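Local coordinates for guanine nucleotide exchange protein (Legionella pneumophila, PDB 1XSZ) that probably acts as a guanine nucleotide exchange factor for ADP-ribosylation factors, with a C-terminal domain capping the active site of its Sec7 domain, at residues Glu16-Asn19 with Ala20-Asn24; Ala134-Leu137 with Ala138-Thr141; Tyr339-Gln342 with Lys343-Ile346. All coordinates share one frame; numbering follows the deposited sequence. Where two conformers were deposited one is given.

Contact 1. Residues Glu16-Asn19 with Ala20-Asn24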
ATOM      1  N   GLU A  16      19.514  -1.624 -14.376  1.00 22.55           N
ATOM      2  CA  GLU A  16      19.177  -0.527 -15.275  1.00 23.85           C
ATOM      3  C   GLU A  16      17.745  -0.645 -15.785  1.00 22.53           C
ATOM      4  O   GLU A  16      16.999   0.334 -15.805  1.00 22.93           O
ATOM      5  CB  GLU A  16      20.145  -0.503 -16.459  1.00 25.99           C
ATOM      6  CG  GLU A  16      19.795   0.519 -17.528  1.00 31.31           C
ATOM      7  CD  GLU A  16      20.776   0.512 -18.681  1.00 34.13           C
ATOM      8  OE1 GLU A  16      21.003  -0.570 -19.265  1.00 36.44           O
ATOM      9  OE2 GLU A  16      21.317   1.588 -19.009  1.00 37.04           O
ATOM     10  N   ALA A  17      17.359  -1.849 -16.192  1.00 21.75           N
ATOM     11  CA  ALA A  17      16.015  -2.073 -16.704  1.00 20.72           C
ATOM     12  C   ALA A  17      14.961  -1.872 -15.620  1.00 20.82           C
ATOM     13  O   ALA A  17      13.936  -1.228 -15.851  1.00 21.03           O
ATOM     14  CB  ALA A  17      15.905  -3.476 -17.282  1.00 21.07           C
ATOM     15  N   PHE A  18      15.219  -2.419 -14.435  1.00 20.10           N
ATOM     16  CA  PHE A  18      14.274  -2.311 -13.327  1.00 19.00           C
ATOM     17  C   PHE A  18      13.994  -0.872 -12.915  1.00 18.52           C
ATOM     18  O   PHE A  18      12.837  -0.465 -12.798  1.00 18.43           O
ATOM     19  CB  PHE A  18      14.785  -3.077 -12.103  1.00 18.27           C
ATOM     20  CG  PHE A  18      13.812  -3.092 -10.956  1.00 16.47           C
ATOM     21  CD1 PHE A  18      12.799  -4.044 -10.895  1.00 16.33           C
ATOM     22  CD2 PHE A  18      13.879  -2.121  -9.959  1.00 17.67           C
ATOM     23  CE1 PHE A  18      11.865  -4.031  -9.865  1.00 16.39           C
ATOM     24  CE2 PHE A  18      12.947  -2.098  -8.923  1.00 16.90           C
ATOM     25  CZ  PHE A  18      11.939  -3.052  -8.876  1.00 15.87           C
ATOM     26  N   ASN A  19      15.048  -0.097 -12.688  1.00 18.50           N
ATOM     27  CA  ASN A  19      14.857   1.282 -12.259  1.00 18.86           C
ATOM     28  C   ASN A  19      14.118   2.142 -13.280  1.00 20.89           C
ATOM     29  O   ASN A  19      13.338   3.020 -12.906  1.00 20.85           O
ATOM     30  CB  ASN A  19      16.200   1.914 -11.885  1.00 19.64           C
ATOM     31  CG  ASN A  19      16.821   1.264 -10.658  1.00 19.98           C
ATOM     32  OD1 ASN A  19      16.128   0.626  -9.864  1.00 19.84           O
ATOM     33  ND2 ASN A  19      18.125   1.436 -10.488  1.00 20.11           N
ATOM     34  N   ALA A  20      14.343   1.885 -14.564  1.00 21.00           N
ATOM     35  CA  ALA A  20      13.666   2.648 -15.610  1.00 21.79           C
ATOM     36  C   ALA A  20      12.199   2.234 -15.687  1.00 21.95           C
ATOM     37  O   ALA A  20      11.306   3.074 -15.800  1.00 23.64           O
ATOM     38  CB  ALA A  20      14.350   2.419 -16.949  1.00 22.46           C
ATOM     39  N   LYS A  21      11.960   0.928 -15.633  1.00 21.16           N
ATOM     40  CA  LYS A  21      10.609   0.380 -15.670  1.00 20.73           C
ATOM     41  C   LYS A  21      10.666  -0.979 -14.991  1.00 20.01           C
ATOM     42  O   LYS A  21      11.090  -1.970 -15.588  1.00 19.49           O
ATOM     43  CB  LYS A  21      10.119   0.226 -17.111  1.00 22.38           C
ATOM     44  CG  LYS A  21       8.666  -0.222 -17.203  1.00 25.44           C
ATOM     45  CD  LYS A  21       8.210  -0.360 -18.646  1.00 27.84           C
ATOM     46  CE  LYS A  21       6.764  -0.827 -18.725  1.00 31.28           C
ATOM     47  NZ  LYS A  21       5.827   0.129 -18.070  1.00 32.82           N
ATOM     48  N   PRO A  22      10.246  -1.039 -13.721  1.00 18.97           N
ATOM     49  CA  PRO A  22      10.250  -2.276 -12.938  1.00 18.75           C
ATOM     50  C   PRO A  22       9.833  -3.531 -13.698  1.00 19.48           C
ATOM     51  O   PRO A  22      10.508  -4.558 -13.614  1.00 17.90           O
ATOM     52  CB  PRO A  22       9.312  -1.944 -11.785  1.00 19.00           C
ATOM     53  CG  PRO A  22       9.655  -0.507 -11.520  1.00 18.89           C
ATOM     54  CD  PRO A  22       9.697   0.078 -12.929  1.00 18.46           C
ATOM     55  N   LYS A  23       8.733  -3.453 -14.442  1.00 19.68           N
ATOM     56  CA  LYS A  23       8.256  -4.610 -15.194  1.00 20.16           C
ATOM     57  C   LYS A  23       9.314  -5.181 -16.136  1.00 19.14           C
ATOM     58  O   LYS A  23       9.403  -6.397 -16.307  1.00 20.10           O
ATOM     59  CB  LYS A  23       6.997  -4.260 -15.995  1.00 20.99           C
ATOM     60  CG  LYS A  23       6.453  -5.441 -16.796  1.00 22.89           C
ATOM     61  CD  LYS A  23       5.237  -5.078 -17.642  1.00 25.25           C
ATOM     62  CE  LYS A  23       4.017  -4.761 -16.794  1.00 25.90           C
ATOM     63  NZ  LYS A  23       2.821  -4.525 -17.658  1.00 26.97           N
ATOM     64  N   ASN A  24      10.117  -4.317 -16.750  1.00 19.96           N
ATOM     65  CA  ASN A  24      11.148  -4.800 -17.660  1.00 20.28           C
ATOM     66  C   ASN A  24      12.262  -5.515 -16.908  1.00 19.67           C
ATOM     67  O   ASN A  24      12.821  -6.492 -17.403  1.00 20.38           O
ATOM     68  CB  ASN A  24      11.730  -3.655 -18.491  1.00 21.68           C
ATOM     69  CG  ASN A  24      10.743  -3.119 -19.507  1.00 24.46           C
ATOM     70  OD1 ASN A  24       9.893  -3.853 -20.008  1.00 26.08           O
ATOM     71  ND2 ASN A  24      10.862  -1.836 -19.828  1.00 27.29           N
TER
HETATM   72  O   HOH W   1      13.411  -0.681 -18.607  1.00 24.14           O

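Contact 2. Residues Ala134-Leu137 with Ala138-Thr141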
ATOM      1  N   ALA A 134      -0.171 -13.736  15.382  1.00 18.02           N
ATOM      2  CA  ALA A 134       1.009 -12.918  15.143  1.00 16.31           C
ATOM      3  C   ALA A 134       0.605 -11.638  14.419  1.00 15.77           C
ATOM      4  O   ALA A 134       1.152 -10.572  14.691  1.00 14.63           O
ATOM      5  CB  ALA A 134       2.034 -13.694  14.319  1.00 18.70           C
ATOM      6  N   TYR A 135      -0.355 -11.754  13.508  1.00 15.20           N
ATOM      7  CA  TYR A 135      -0.845 -10.603  12.750  1.00 13.78           C
ATOM      8  C   TYR A 135      -1.515  -9.613  13.703  1.00 14.20           C
ATOM      9  O   TYR A 135      -1.271  -8.404  13.636  1.00 13.85           O
ATOM     10  CB  TYR A 135      -1.836 -11.070  11.677  1.00 14.61           C
ATOM     11  CG  TYR A 135      -2.545  -9.952  10.939  1.00 13.64           C
ATOM     12  CD1 TYR A 135      -1.844  -9.072  10.113  1.00 15.09           C
ATOM     13  CD2 TYR A 135      -3.921  -9.784  11.064  1.00 16.41           C
ATOM     14  CE1 TYR A 135      -2.508  -8.052   9.425  1.00 15.68           C
ATOM     15  CE2 TYR A 135      -4.593  -8.774  10.385  1.00 16.81           C
ATOM     16  CZ  TYR A 135      -3.882  -7.913   9.566  1.00 15.88           C
ATOM     17  OH  TYR A 135      -4.558  -6.926   8.886  1.00 14.76           O
ATOM     18  N   LEU A 136      -2.367 -10.115  14.590  1.00 13.93           N
ATOM     19  CA  LEU A 136      -3.030  -9.249  15.558  1.00 13.08           C
ATOM     20  C   LEU A 136      -1.979  -8.511  16.390  1.00 13.45           C
ATOM     21  O   LEU A 136      -2.064  -7.297  16.583  1.00 13.21           O
ATOM     22  CB  LEU A 136      -3.939 -10.069  16.485  1.00 15.42           C
ATOM     23  CG  LEU A 136      -4.525  -9.298  17.675  1.00 15.22           C
ATOM     24  CD1 LEU A 136      -5.459  -8.206  17.177  1.00 17.44           C
ATOM     25  CD2 LEU A 136      -5.267 -10.256  18.596  1.00 17.74           C
ATOM     26  N   LEU A 137      -0.987  -9.244  16.882  0.50 11.56           N
ATOM     27  CA  LEU A 137       0.065  -8.645  17.690  0.50 12.12           C
ATOM     28  C   LEU A 137       0.819  -7.584  16.890  0.50 10.66           C
ATOM     29  O   LEU A 137       1.131  -6.511  17.408  0.50 11.18           O
ATOM     30  CB  LEU A 137       1.045  -9.721  18.156  0.50 15.07           C
ATOM     31  CG  LEU A 137       1.785  -9.460  19.466  0.50 17.83           C
ATOM     32  CD1 LEU A 137       0.796  -9.396  20.627  0.50 17.76           C
ATOM     33  CD2 LEU A 137       2.784 -10.577  19.688  0.50 17.71           C
ATOM     34  N   ALA A 138       1.105  -7.891  15.628  1.00 12.09           N
ATOM     35  CA  ALA A 138       1.822  -6.964  14.767  1.00 11.51           C
ATOM     36  C   ALA A 138       1.080  -5.655  14.542  1.00 12.72           C
ATOM     37  O   ALA A 138       1.652  -4.584  14.757  1.00 12.90           O
ATOM     38  CB  ALA A 138       2.148  -7.623  13.430  1.00 12.73           C
ATOM     39  N   PHE A 139      -0.187  -5.716  14.129  1.00 11.67           N
ATOM     40  CA  PHE A 139      -0.872  -4.457  13.887  1.00 11.75           C
ATOM     41  C   PHE A 139      -1.219  -3.725  15.179  1.00 11.47           C
ATOM     42  O   PHE A 139      -1.263  -2.498  15.198  1.00 12.02           O
ATOM     43  CB  PHE A 139      -2.058  -4.625  12.896  1.00 12.39           C
ATOM     44  CG  PHE A 139      -3.322  -5.202  13.475  1.00 11.85           C
ATOM     45  CD1 PHE A 139      -4.110  -4.462  14.348  1.00 13.00           C
ATOM     46  CD2 PHE A 139      -3.787  -6.447  13.043  1.00 13.70           C
ATOM     47  CE1 PHE A 139      -5.352  -4.942  14.778  1.00 15.15           C
ATOM     48  CE2 PHE A 139      -5.028  -6.936  13.469  1.00 14.26           C
ATOM     49  CZ  PHE A 139      -5.809  -6.177  14.336  1.00 13.83           C
ATOM     50  N   GLN A 140      -1.412  -4.454  16.276  1.00 12.18           N
ATOM     51  CA  GLN A 140      -1.676  -3.796  17.551  1.00 12.50           C
ATOM     52  C   GLN A 140      -0.397  -3.055  17.969  1.00 11.92           C
ATOM     53  O   GLN A 140      -0.460  -1.935  18.469  1.00 13.20           O
ATOM     54  CB  GLN A 140      -2.070  -4.819  18.627  1.00 13.93           C
ATOM     55  CG  GLN A 140      -3.467  -5.407  18.478  1.00 17.61           C
ATOM     56  CD  GLN A 140      -4.570  -4.408  18.773  1.00 16.00           C
ATOM     57  OE1 GLN A 140      -4.407  -3.511  19.596  1.00 20.35           O
ATOM     58  NE2 GLN A 140      -5.710  -4.577  18.119  1.00 19.84           N
ATOM     59  N   THR A 141       0.767  -3.668  17.749  1.00 12.13           N
ATOM     60  CA  THR A 141       2.031  -3.031  18.106  1.00 12.84           C
ATOM     61  C   THR A 141       2.280  -1.800  17.236  1.00 11.56           C
ATOM     62  O   THR A 141       2.787  -0.790  17.717  1.00 12.36           O
ATOM     63  CB  THR A 141       3.204  -4.025  17.983  1.00 12.89           C
ATOM     64  OG1 THR A 141       2.945  -5.159  18.823  1.00 13.62           O
ATOM     65  CG2 THR A 141       4.509  -3.374  18.431  1.00 14.16           C
TER

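Contact 3. Residues Tyr339-Gln342 with Lys343-Ile346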
ATOM      1  N   TYR A 339      -4.727  12.259 -18.622  1.00 12.68           N
ATOM      2  CA  TYR A 339      -5.372  13.219 -17.738  1.00 12.85           C
ATOM      3  C   TYR A 339      -5.523  14.569 -18.439  1.00 14.14           C
ATOM      4  O   TYR A 339      -6.598  15.172 -18.411  1.00 13.61           O
ATOM      5  CB  TYR A 339      -4.540  13.374 -16.463  1.00 12.82           C
ATOM      6  CG  TYR A 339      -5.002  14.467 -15.529  1.00 12.12           C
ATOM      7  CD1 TYR A 339      -6.071  14.264 -14.652  1.00 12.38           C
ATOM      8  CD2 TYR A 339      -4.344  15.695 -15.494  1.00 11.87           C
ATOM      9  CE1 TYR A 339      -6.464  15.259 -13.758  1.00 13.33           C
ATOM     10  CE2 TYR A 339      -4.728  16.694 -14.609  1.00 13.41           C
ATOM     11  CZ  TYR A 339      -5.786  16.470 -13.739  1.00 11.98           C
ATOM     12  OH  TYR A 339      -6.134  17.453 -12.845  1.00 14.63           O
ATOM     13  N   ASP A 340      -4.456  15.046 -19.071  1.00 12.81           N
ATOM     14  CA  ASP A 340      -4.527  16.329 -19.761  1.00 13.51           C
ATOM     15  C   ASP A 340      -5.555  16.296 -20.890  1.00 13.63           C
ATOM     16  O   ASP A 340      -6.240  17.293 -21.137  1.00 14.09           O
ATOM     17  CB  ASP A 340      -3.159  16.727 -20.325  1.00 13.92           C
ATOM     18  CG  ASP A 340      -2.197  17.213 -19.255  1.00 16.68           C
ATOM     19  OD1 ASP A 340      -2.604  17.417 -18.089  1.00 16.32           O
ATOM     20  OD2 ASP A 340      -1.009  17.411 -19.595  1.00 16.95           O
ATOM     21  N   ASN A 341      -5.659  15.164 -21.577  1.00 14.02           N
ATOM     22  CA  ASN A 341      -6.626  15.035 -22.660  1.00 15.37           C
ATOM     23  C   ASN A 341      -8.041  15.120 -22.108  1.00 15.78           C
ATOM     24  O   ASN A 341      -8.910  15.754 -22.709  1.00 16.29           O
ATOM     25  CB  ASN A 341      -6.422  13.724 -23.419  1.00 17.06           C
ATOM     26  CG  ASN A 341      -5.161  13.737 -24.255  1.00 21.51           C
ATOM     27  OD1 ASN A 341      -4.644  14.802 -24.599  1.00 23.78           O
ATOM     28  ND2 ASN A 341      -4.664  12.557 -24.603  1.00 22.46           N
ATOM     29  N   GLN A 342      -8.282  14.491 -20.963  1.00 14.02           N
ATOM     30  CA  GLN A 342      -9.611  14.555 -20.369  1.00 14.90           C
ATOM     31  C   GLN A 342      -9.919  15.990 -19.929  1.00 16.00           C
ATOM     32  O   GLN A 342     -11.048  16.454 -20.074  1.00 15.70           O
ATOM     33  CB  GLN A 342      -9.726  13.594 -19.182  1.00 16.83           C
ATOM     34  CG  GLN A 342      -9.709  12.115 -19.558  1.00 19.54           C
ATOM     35  CD  GLN A 342     -10.755  11.759 -20.600  1.00 22.40           C
ATOM     36  OE1 GLN A 342     -11.884  12.249 -20.560  1.00 23.31           O
ATOM     37  NE2 GLN A 342     -10.384  10.892 -21.537  1.00 24.30           N
ATOM     38  N   LYS A 343      -8.928  16.699 -19.392  1.00 14.92           N
ATOM     39  CA  LYS A 343      -9.150  18.086 -18.979  1.00 14.40           C
ATOM     40  C   LYS A 343      -9.462  18.947 -20.201  1.00 15.75           C
ATOM     41  O   LYS A 343     -10.289  19.861 -20.134  1.00 15.61           O
ATOM     42  CB  LYS A 343      -7.921  18.651 -18.251  1.00 14.70           C
ATOM     43  CG  LYS A 343      -7.779  18.195 -16.808  1.00 14.86           C
ATOM     44  CD  LYS A 343      -8.937  18.698 -15.941  1.00 15.54           C
ATOM     45  CE  LYS A 343      -8.650  18.473 -14.464  1.00 16.67           C
ATOM     46  NZ  LYS A 343      -9.811  18.862 -13.606  1.00 18.50           N
ATOM     47  N   LYS A 344      -8.793  18.665 -21.315  0.50 14.00           N
ATOM     48  CA  LYS A 344      -9.029  19.419 -22.540  0.50 14.86           C
ATOM     49  C   LYS A 344     -10.457  19.182 -23.020  0.50 14.98           C
ATOM     50  O   LYS A 344     -11.127  20.110 -23.473  0.50 14.64           O
ATOM     51  CB  LYS A 344      -8.036  19.007 -23.629  0.50 16.38           C
ATOM     52  CG  LYS A 344      -6.625  19.531 -23.419  0.50 18.86           C
ATOM     53  CD  LYS A 344      -5.725  19.159 -24.584  0.50 22.27           C
ATOM     54  CE  LYS A 344      -4.334  19.750 -24.424  0.50 24.82           C
ATOM     55  NZ  LYS A 344      -3.462  19.425 -25.585  0.50 27.30           N
ATOM     56  N   LEU A 345     -10.917  17.940 -22.915  1.00 15.89           N
ATOM     57  CA  LEU A 345     -12.275  17.594 -23.333  1.00 16.32           C
ATOM     58  C   LEU A 345     -13.272  18.408 -22.517  1.00 16.94           C
ATOM     59  O   LEU A 345     -14.211  18.991 -23.061  1.00 16.09           O
ATOM     60  CB  LEU A 345     -12.541  16.102 -23.117  1.00 19.33           C
ATOM     61  CG  LEU A 345     -13.972  15.628 -23.392  1.00 22.51           C
ATOM     62  CD1 LEU A 345     -14.329  15.910 -24.842  1.00 25.85           C
ATOM     63  CD2 LEU A 345     -14.097  14.142 -23.089  1.00 23.45           C
ATOM     64  N   ILE A 346     -13.072  18.446 -21.204  1.00 15.50           N
ATOM     65  CA  ILE A 346     -13.962  19.195 -20.328  1.00 15.66           C
ATOM     66  C   ILE A 346     -13.947  20.671 -20.715  1.00 15.70           C
ATOM     67  O   ILE A 346     -14.993  21.327 -20.749  1.00 15.79           O
ATOM     68  CB  ILE A 346     -13.548  19.015 -18.847  1.00 15.24           C
ATOM     69  CG1 ILE A 346     -13.815  17.569 -18.423  1.00 16.53           C
ATOM     70  CG2 ILE A 346     -14.314  19.980 -17.952  1.00 16.84           C
ATOM     71  CD1 ILE A 346     -13.229  17.207 -17.065  1.00 18.31           C
TER
HETATM   72  O   HOH W   2      -8.259  17.052 -11.409  1.00 16.08           O
HETATM   73  O   HOH W   3      -3.682  16.434 -26.737  1.00 49.28           O

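Contact 1. Residues Glu16-Asn19 with Ala20-Asn24
Phe18 lays one face of its ring over Pro22, four residues on, where the chain turns out of helix 11-20 into helix 22-35. The CA of Pro22 stands 3.7 Å above the ring plane, displaced toward the rim, and makes a CH-pi contact 26° off the ring normal. Pro22 CB adds an apolar touch to Phe18 CE1 at 3.8 Å. With CG anti to the backbone N (chi1 -176°), the phenyl is carried along the helix and reaches the proline, which it crosses at about a right angle. Leu55 from a loop, Ala59 and Val60 from helix 57-64 and Ile26 from helix 22-35 also pack on Phe18, and the ring is buried.

The backbone gives up its helical pattern here. Ala20 N still bonds weakly to Glu16 O, and Lys21 N bonds to Ala17 O at 2.9 Å. One step later Pro22 N has no hydrogen to offer, although it lies 2.8 Å from Phe18 O. Lys21 leaves helical torsions at phi -155° and takes the N-cap position of the next helix; its O accepts from Asn24 N. A water ties the turn across, donating to Ala17 O at 2.9 Å and accepting from Asn24 ND2 at 3.1 Å. The Asn19 amide is held by a loop: its OD1 accepts from Asp56 N, and its ND2 donates to Asn54 O. Together these features make a helix-helix junction with proline as the first residue of the second helix, within the all-helical Sec7 domain.

Contact 2. Residues Ala134-Leu137 with Ala138-Thr141
The Tyr135 and Phe139 rings meet in a T-shaped (edge-to-face) pair, with Phe139 bringing its edge to a face of Tyr135. Their planes stand at 67° and their centroids are 5.1 Å apart. Phe139 CD2 lies 3.6 Å above the tyrosine plane, offset toward the rim, while Tyr135 CD2 lies in plane at the phenylalanine's edge. Over the centre of one Phe139 face sits Leu136 O, 3.9 Å from the ring plane. The phenyl comes back over the preceding turn because its CG is placed between the backbone N and the carbonyl carbon (chi1 79°). Leu136 CD1 then meets Phe139 CZ at 3.5 Å and also touches Gln140 CG, the Leu136 and Gln140 side chains running side by side in the same direction.

All eight residues belong to helix 131-149 of the Sec7 domain, and their side chains face different neighbours. Leu137, Ala138 and Thr141 are buried: Leu137 and Thr141 pack on Leu185 of helix 179-191, and all three touch Phe89. Leu136 and Gln140 meet Leu168 of a loop. Trp253 of the capping domain stacks on Phe139, while Tyr135 OH is hydrogen-bonded to Asp110 of helix 106-123 and to Lys251 and Trp253 of the capping domain, which joins the helix to the cap.

Leu137 O accepts twice from Thr141: from N at 2.9 Å and from OG1 at 2.7 Å, the two donors arriving from opposite faces of the carbonyl plane. The OG1 bond gives the buried hydroxyl's proton an acceptor within its own helix and fixes its rotation, with OG1 anti to the carbonyl carbon (chi1 -58°).

Contact 3. Residues Tyr339-Gln342 with Lys343-Ile346
Lys343 spreads its aliphatic chain over the ring of Tyr339, one turn earlier in helix 332-351. Its CG makes a CH-pi contact 4.2 Å from the ring centroid and 19° off the normal. Bent at chi2 (-64°), the chain folds along the ring until CE reaches Tyr339 OH at 3.2 Å. A water 2.6 Å from Tyr339 OH, in the plane of the ring, weakly accepts from Lys343 NZ, whose stronger partner is Ala315 O. In one of the two conformers deposited for Lys344, extended beyond CG, a second water probably bridges Asn341 OD1 and Lys344 NZ. Leu345 lies alongside Gln342, its CD2 3.9 Å from the amide OE1. At Ile346 the backbone N bonds to Gln342 O, and CG1 rests against that same oxygen at 3.4 Å.

These pairs are i to i+3 and i to i+4; Lys344 and Leu345 are exposed, while Tyr339 is buried. Gln342 and Tyr339 face helix 306-315, touching Ala311 and Ala314 respectively, and the tyrosine ring meets Phe324 of strand 323-325 edge-to-face, joining this C-terminal helix to an edge strand of the capping-domain sheet.

The three contacts follow one another along the chain without interleaving. Contacts 1 and 2 both fall in the Sec7 domain but lie on opposite sides of the chain's centre, their own centres about 34 Å apart: one at the junction of helices 11-20 and 22-35, the other inside helix 131-149. Contact 3, on helix 332-351, belongs to the C-terminal capping domain, with its centre about 29 Å from that of contact 1 and 45 Å from that of contact 2. Both Sec7 contacts also meet residues of the C-terminal part, Tyr328 and Asp329 near contact 1 and Trp253 at contact 2, so the cap touches the exchange domain at widely separated places.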